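Local coordinates for Spermidine/putrescine ABC transporter, periplasmic binding protein (Treponema pallidum, PDB 2V84) that probably binds polyamines such as spermidine and putrescine as the periplasmic solute-binding lipoprotein of an ABC transporter, at residues Asp62-Leu67 with Ser85-Lys90; His91-Ile96 with Ser259-Lys264. One frame throughout, in Å; residues are numbered along the deposited sequence.

Contact 1 of 2, residues Asp62-Leu67 with Ser85-Lys90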
loop_
_atom_site.group_PDB
_atom_site.type_symbol
_atom_site.label_atom_id
_atom_site.label_comp_id
_atom_site.label_asym_id
_atom_site.label_seq_id
_atom_site.Cartn_x
_atom_site.Cartn_y
_atom_site.Cartn_z
ATOM N N ASP A 62 -11.701 -8.008 -1.808
ATOM C CA ASP A 62 -12.895 -8.000 -0.939
ATOM C C ASP A 62 -13.723 -6.703 -1.066
ATOM O O ASP A 62 -14.950 -6.737 -1.184
ATOM C CB ASP A 62 -12.456 -8.164 0.520
ATOM C CG ASP A 62 -12.108 -9.592 0.878
ATOM O OD1 ASP A 62 -12.496 -10.525 0.133
ATOM O OD2 ASP A 62 -11.440 -9.786 1.922
ATOM N N MET A 63 -13.032 -5.563 -1.015
ATOM C CA MET A 63 -13.626 -4.256 -1.262
ATOM C C MET A 63 -14.332 -4.280 -2.589
ATOM O O MET A 63 -15.494 -3.868 -2.683
ATOM C CB MET A 63 -12.538 -3.181 -1.305
ATOM C CG MET A 63 -13.025 -1.809 -1.774
ATOM S SD MET A 63 -13.117 -1.544 -3.572
ATOM C CE MET A 63 -11.366 -1.603 -3.967
ATOM N N PHE A 64 -13.621 -4.751 -3.616
ATOM C CA PHE A 64 -14.134 -4.718 -4.985
ATOM C C PHE A 64 -15.442 -5.477 -5.046
ATOM O O PHE A 64 -16.391 -5.020 -5.680
ATOM C CB PHE A 64 -13.115 -5.301 -5.975
ATOM C CG PHE A 64 -13.595 -5.324 -7.390
ATOM C CD1 PHE A 64 -13.366 -4.239 -8.235
ATOM C CD2 PHE A 64 -14.312 -6.420 -7.881
ATOM C CE1 PHE A 64 -13.825 -4.245 -9.550
ATOM C CE2 PHE A 64 -14.777 -6.436 -9.191
ATOM C CZ PHE A 64 -14.541 -5.345 -10.029
ATOM N N ALA A 65 -15.475 -6.630 -4.368
ATOM C CA ALA A 65 -16.646 -7.515 -4.335
ATOM C C ALA A 65 -17.902 -6.845 -3.822
ATOM O O ALA A 65 -19.001 -7.108 -4.317
ATOM C CB ALA A 65 -16.352 -8.725 -3.494
ATOM N N LYS A 66 -17.757 -5.993 -2.814
ATOM C CA LYS A 66 -18.909 -5.268 -2.279
ATOM C C LYS A 66 -19.385 -4.186 -3.235
ATOM O O LYS A 66 -20.578 -3.852 -3.267
ATOM C CB LYS A 66 -18.572 -4.675 -0.918
ATOM C CG LYS A 66 -19.718 -4.716 0.069
ATOM C CD LYS A 66 -19.194 -5.196 1.399
ATOM C CE LYS A 66 -20.093 -4.799 2.541
ATOM N NZ LYS A 66 -19.346 -4.923 3.827
ATOM N N LEU A 67 -18.452 -3.659 -4.024
ATOM C CA LEU A 67 -18.727 -2.565 -4.954
ATOM C C LEU A 67 -18.977 -3.048 -6.386
ATOM O O LEU A 67 -19.223 -2.241 -7.290
ATOM C CB LEU A 67 -17.595 -1.533 -4.907
ATOM C CG LEU A 67 -17.667 -0.513 -3.767
ATOM C CD1 LEU A 67 -17.496 -1.129 -2.387
ATOM C CD2 LEU A 67 -16.628 0.565 -3.991
ATOM N N SER A 85 -7.915 2.050 -11.687
ATOM C CA SER A 85 -7.954 1.890 -13.139
ATOM C C SER A 85 -8.952 0.805 -13.574
ATOM O O SER A 85 -9.780 1.030 -14.470
ATOM C CB SER A 85 -6.547 1.636 -13.674
ATOM O OG SER A 85 -6.553 1.282 -15.060
ATOM N N ILE A 86 -8.897 -0.354 -12.917
ATOM C CA ILE A 86 -9.882 -1.437 -13.124
ATOM C C ILE A 86 -11.309 -0.937 -12.948
ATOM O O ILE A 86 -12.183 -1.201 -13.798
ATOM C CB ILE A 86 -9.648 -2.645 -12.133
ATOM C CG1 ILE A 86 -8.366 -3.406 -12.478
ATOM C CG2 ILE A 86 -10.844 -3.590 -12.127
ATOM C CD1 ILE A 86 -7.759 -4.222 -11.308
ATOM N N MET A 87 -11.546 -0.214 -11.853
ATOM C CA MET A 87 -12.906 0.227 -11.502
ATOM C C MET A 87 -13.432 1.361 -12.377
ATOM O O MET A 87 -14.644 1.458 -12.591
ATOM C CB MET A 87 -13.002 0.623 -10.033
ATOM C CG MET A 87 -12.805 -0.558 -9.089
ATOM S SD MET A 87 -12.452 0.066 -7.451
ATOM C CE MET A 87 -14.045 -0.224 -6.716
ATOM N N LYS A 88 -12.529 2.201 -12.880
ATOM C CA LYS A 88 -12.902 3.188 -13.904
ATOM C C LYS A 88 -13.432 2.522 -15.186
ATOM O O LYS A 88 -14.463 2.929 -15.737
ATOM C CB LYS A 88 -11.719 4.109 -14.224
ATOM C CG LYS A 88 -11.687 5.381 -13.399
ATOM C CD LYS A 88 -10.413 6.160 -13.627
ATOM C CE LYS A 88 -10.476 6.993 -14.889
ATOM N NZ LYS A 88 -9.396 8.020 -14.873
ATOM N N ARG A 89 -12.740 1.485 -15.656
ATOM C CA ARG A 89 -13.138 0.832 -16.914
ATOM C C ARG A 89 -14.444 0.044 -16.788
ATOM O O ARG A 89 -15.206 -0.091 -17.762
ATOM C CB ARG A 89 -12.027 -0.068 -17.432
ATOM C CG ARG A 89 -10.693 0.648 -17.649
ATOM C CD ARG A 89 -9.814 -0.179 -18.544
ATOM N NE ARG A 89 -9.616 -1.519 -18.008
ATOM C CZ ARG A 89 -8.447 -1.956 -17.584
ATOM N NH1 ARG A 89 -7.397 -1.154 -17.660
ATOM N NH2 ARG A 89 -8.317 -3.183 -17.090
ATOM N N LYS A 90 -14.685 -0.466 -15.584
ATOM C CA LYS A 90 -15.918 -1.160 -15.235
ATOM C C LYS A 90 -17.013 -0.195 -14.812
ATOM O O LYS A 90 -18.116 -0.620 -14.473
ATOM C CB LYS A 90 -15.654 -2.164 -14.104
ATOM C CG LYS A 90 -14.920 -3.419 -14.532
ATOM C CD LYS A 90 -15.337 -4.621 -13.676
ATOM C CE LYS A 90 -14.840 -5.929 -14.278
ATOM N NZ LYS A 90 -15.733 -7.081 -13.952
#
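Met63 and Phe64 both carry CG anti to the backbone N (chi1 179° for Phe64), and from there their side chains cross to Met87. Met87 starts differently. Its CG lies anti to its own carbonyl carbon, chi1 -66°, and the chain runs on nearly straight before it bends at chi3. That bend places CE beside two residues of helix 60-67.

Met63 and Met87 reach toward each other tip to tip. Met63 SD lies 3.5 Å from Met87 CE, so the sulfur of one thioether meets the methyl of the other. The bends at chi2 and chi3 of Met63 turn its own methyl back toward the Met87 sulfur, with Met63 CE 4.0 Å from Met87 SD. Leu67 is modelled in two conformers, and in one of them its CD2 is 3.8 Å from Met87 CE.

The Phe64 ring meets Met87 nearer its base. The two side chains slide past each other in opposite directions, and Phe64 CD1 comes to 3.8 Å from Met87 CG, near the ring plane. Lys90 CD also meets the ring edge in plane, 3.8 Å from Phe64 CZ. Lys90, itself exposed, borders the ring there with its aliphatic chain. Ile86 CG2 approaches Phe64 CE1 obliquely at 4.0 Å.

The contact is apolar and made by side chains alone. The segment axes stay 12.3 Å apart and run nearly parallel, at 14°, so the long methionines and the ring fill the distance between them. The Ile86 side chain is about 7 Å from that of Arg167, a predicted spermidine-binding residue. Met63 and Leu67 touch Val77 of strand 76-77, and Leu67 also touches Tyr30 of strand 26-32.

Contact 2 of 2, residues His91-Ile96 with Ser259-Lys264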
loop_
_atom_site.group_PDB
_atom_site.type_symbol
_atom_site.label_atom_id
_atom_site.label_comp_id
_atom_site.label_asym_id
_atom_site.label_seq_id
_atom_site.Cartn_x
_atom_site.Cartn_y
_atom_site.Cartn_z
ATOM N N HIS A 91 -16.696 1.103 -14.819
ATOM C CA HIS A 91 -17.653 2.182 -14.527
ATOM C C HIS A 91 -18.251 2.113 -13.132
ATOM O O HIS A 91 -19.446 2.332 -12.954
ATOM C CB HIS A 91 -18.762 2.217 -15.579
ATOM C CG HIS A 91 -18.250 2.250 -16.979
ATOM N ND1 HIS A 91 -17.713 3.387 -17.545
ATOM C CD2 HIS A 91 -18.194 1.289 -17.932
ATOM C CE1 HIS A 91 -17.360 3.130 -18.791
ATOM N NE2 HIS A 91 -17.637 1.862 -19.049
ATOM N N LEU A 92 -17.401 1.824 -12.149
ATOM C CA LEU A 92 -17.846 1.607 -10.776
ATOM C C LEU A 92 -17.758 2.823 -9.867
ATOM O O LEU A 92 -18.217 2.770 -8.717
ATOM C CB LEU A 92 -17.065 0.444 -10.153
ATOM C CG LEU A 92 -17.729 -0.931 -10.111
ATOM C CD1 LEU A 92 -18.604 -1.213 -11.325
ATOM C CD2 LEU A 92 -16.652 -1.984 -9.951
ATOM N N LEU A 93 -17.200 3.915 -10.403
ATOM C CA LEU A 93 -16.835 5.087 -9.617
ATOM C C LEU A 93 -17.511 6.339 -10.139
ATOM O O LEU A 93 -17.790 6.450 -11.343
ATOM C CB LEU A 93 -15.306 5.281 -9.627
ATOM C CG LEU A 93 -14.482 4.107 -9.079
ATOM C CD1 LEU A 93 -12.994 4.429 -9.124
ATOM C CD2 LEU A 93 -14.929 3.744 -7.663
ATOM N N GLU A 94 -17.769 7.288 -9.238
ATOM C CA GLU A 94 -18.430 8.553 -9.628
ATOM C C GLU A 94 -17.413 9.644 -9.767
ATOM O O GLU A 94 -16.403 9.615 -9.064
ATOM C CB GLU A 94 -19.461 8.980 -8.590
ATOM C CG GLU A 94 -20.581 7.972 -8.472
ATOM C CD GLU A 94 -21.784 8.493 -7.736
ATOM O OE1 GLU A 94 -21.693 9.558 -7.102
ATOM O OE2 GLU A 94 -22.843 7.829 -7.790
ATOM N N LYS A 95 -17.662 10.569 -10.695
ATOM C CA LYS A 95 -16.806 11.761 -10.828
ATOM C C LYS A 95 -16.794 12.538 -9.521
ATOM O O LYS A 95 -17.811 12.652 -8.838
ATOM C CB LYS A 95 -17.267 12.649 -12.009
ATOM C CG LYS A 95 -17.003 12.002 -13.376
ATOM C CD LYS A 95 -17.283 12.963 -14.544
ATOM C CE LYS A 95 -17.024 12.279 -15.900
ATOM N NZ LYS A 95 -17.291 13.223 -17.016
ATOM N N ILE A 96 -15.631 13.077 -9.184
ATOM C CA ILE A 96 -15.434 13.865 -7.983
ATOM C C ILE A 96 -15.472 15.343 -8.360
ATOM O O ILE A 96 -14.969 15.733 -9.410
ATOM C CB ILE A 96 -14.083 13.489 -7.306
ATOM C CG1 ILE A 96 -14.174 12.031 -6.819
ATOM C CG2 ILE A 96 -13.765 14.439 -6.152
ATOM C CD1 ILE A 96 -12.905 11.465 -6.167
ATOM N N SER A 259 -6.118 5.664 -2.805
ATOM C CA SER A 259 -6.888 6.884 -3.146
ATOM C C SER A 259 -8.269 6.820 -2.574
ATOM O O SER A 259 -8.813 5.732 -2.475
ATOM C CB SER A 259 -7.088 6.987 -4.656
ATOM O OG SER A 259 -5.863 7.283 -5.279
ATOM N N PHE A 260 -8.855 7.976 -2.258
ATOM C CA PHE A 260 -10.290 8.094 -2.021
ATOM C C PHE A 260 -11.024 8.035 -3.348
ATOM O O PHE A 260 -10.668 8.725 -4.324
ATOM C CB PHE A 260 -10.668 9.449 -1.425
ATOM C CG PHE A 260 -10.225 9.677 0.004
ATOM C CD1 PHE A 260 -10.894 9.085 1.066
ATOM C CD2 PHE A 260 -9.173 10.554 0.271
ATOM C CE1 PHE A 260 -10.521 9.327 2.390
ATOM C CE2 PHE A 260 -8.802 10.821 1.596
ATOM C CZ PHE A 260 -9.475 10.209 2.656
ATOM N N CYS A 261 -12.084 7.232 -3.374
ATOM C CA CYS A 261 -12.975 7.197 -4.521
ATOM C C CYS A 261 -14.399 7.243 -4.019
ATOM O O CYS A 261 -14.679 6.819 -2.881
ATOM C CB CYS A 261 -12.756 5.915 -5.342
ATOM S SG CYS A 261 -11.116 5.792 -6.030
ATOM N N ILE A 262 -15.304 7.744 -4.864
ATOM C CA ILE A 262 -16.707 7.778 -4.482
ATOM C C ILE A 262 -17.433 6.658 -5.238
ATOM O O ILE A 262 -17.524 6.710 -6.471
ATOM C CB ILE A 262 -17.337 9.172 -4.779
ATOM C CG1 ILE A 262 -16.749 10.253 -3.847
ATOM C CG2 ILE A 262 -18.877 9.094 -4.672
ATOM C CD1 ILE A 262 -17.164 11.682 -4.249
ATOM N N PRO A 263 -17.937 5.625 -4.510
ATOM C CA PRO A 263 -18.588 4.510 -5.214
ATOM C C PRO A 263 -19.838 4.934 -5.976
ATOM O O PRO A 263 -20.566 5.803 -5.508
ATOM C CB PRO A 263 -18.991 3.558 -4.074
ATOM C CG PRO A 263 -18.041 3.878 -2.957
ATOM C CD PRO A 263 -17.926 5.399 -3.054
ATOM N N LYS A 264 -20.096 4.300 -7.119
ATOM C CA LYS A 264 -21.360 4.498 -7.832
ATOM C C LYS A 264 -22.524 4.312 -6.865
ATOM O O LYS A 264 -22.534 3.363 -6.071
ATOM C CB LYS A 264 -21.497 3.546 -9.023
ATOM C CG LYS A 264 -22.841 3.667 -9.735
ATOM C CD LYS A 264 -23.045 2.604 -10.797
ATOM C CE LYS A 264 -24.488 2.594 -11.244
ATOM N NZ LYS A 264 -24.590 2.436 -12.716
HETATM O O HOH W 1 -14.792 8.075 -7.418
#
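A short two-stranded antiparallel ladder, 93-94 with 262-263, forms this contact just after helix 81-89 ends in a Schellman motif at His91. Leu93 and Pro263 are its non-hydrogen-bonded pair, with CA atoms 4.8 Å apart.

Two backbone bonds flank that pair. Glu94 N donates to Ile262 O at 2.8 Å, nearly along the C=O axis. Lys264 N donates to Leu92 O at 2.9 Å, with the donor tilted 34° from the carbonyl plane. Further along, a water bridges the strands, accepting from Ile262 N and within donating distance of Glu94 O (2.8 Å).

The Glu94 side chain lies across the other strand. Its CG anti to the carbonyl carbon (chi1 -63°) and extended chain carry it over the backbone, with CG 3.6 Å from Lys264 CA. Its OE2 is bonded to Gly265 N and its OE1 forms a salt bridge with Arg269. Ile262 CG2 meets the glutamate from about a right angle, while its CD1 packs 4.0 Å from Ile96 CG1. Leu93 CD2 turns back to Cys261 CB at 3.8 Å.

Helix 269-279 borders the Ile262 and Ile96 side through His273. Strand 76-77 backs Cys261 and Pro263 at Val77, and Met87 of helix 81-89 touches Leu93.

In the fold
From the N terminus, helix 60-67 comes first. The chain then passes through strand 76-77 and enters helix 81-89, which runs nearly parallel to the first; there contact 1 closes a short loop of 17 residues. Contact 2 opens directly afterwards. It closes a far longer loop of 162 residues, bringing 259-264 back beside 91-96. The two contacts are in series and neither encloses the other. Their centres are 9 Å apart, and they meet in space: Leu92 CD2 packs 3.6 Å from Phe64 CE1, and in one conformer of Leu67 its CD2 lies 3.7 Å from Pro263 CG. Together they tie helices 60-67 and 81-89 to the late-returning strand 262-263.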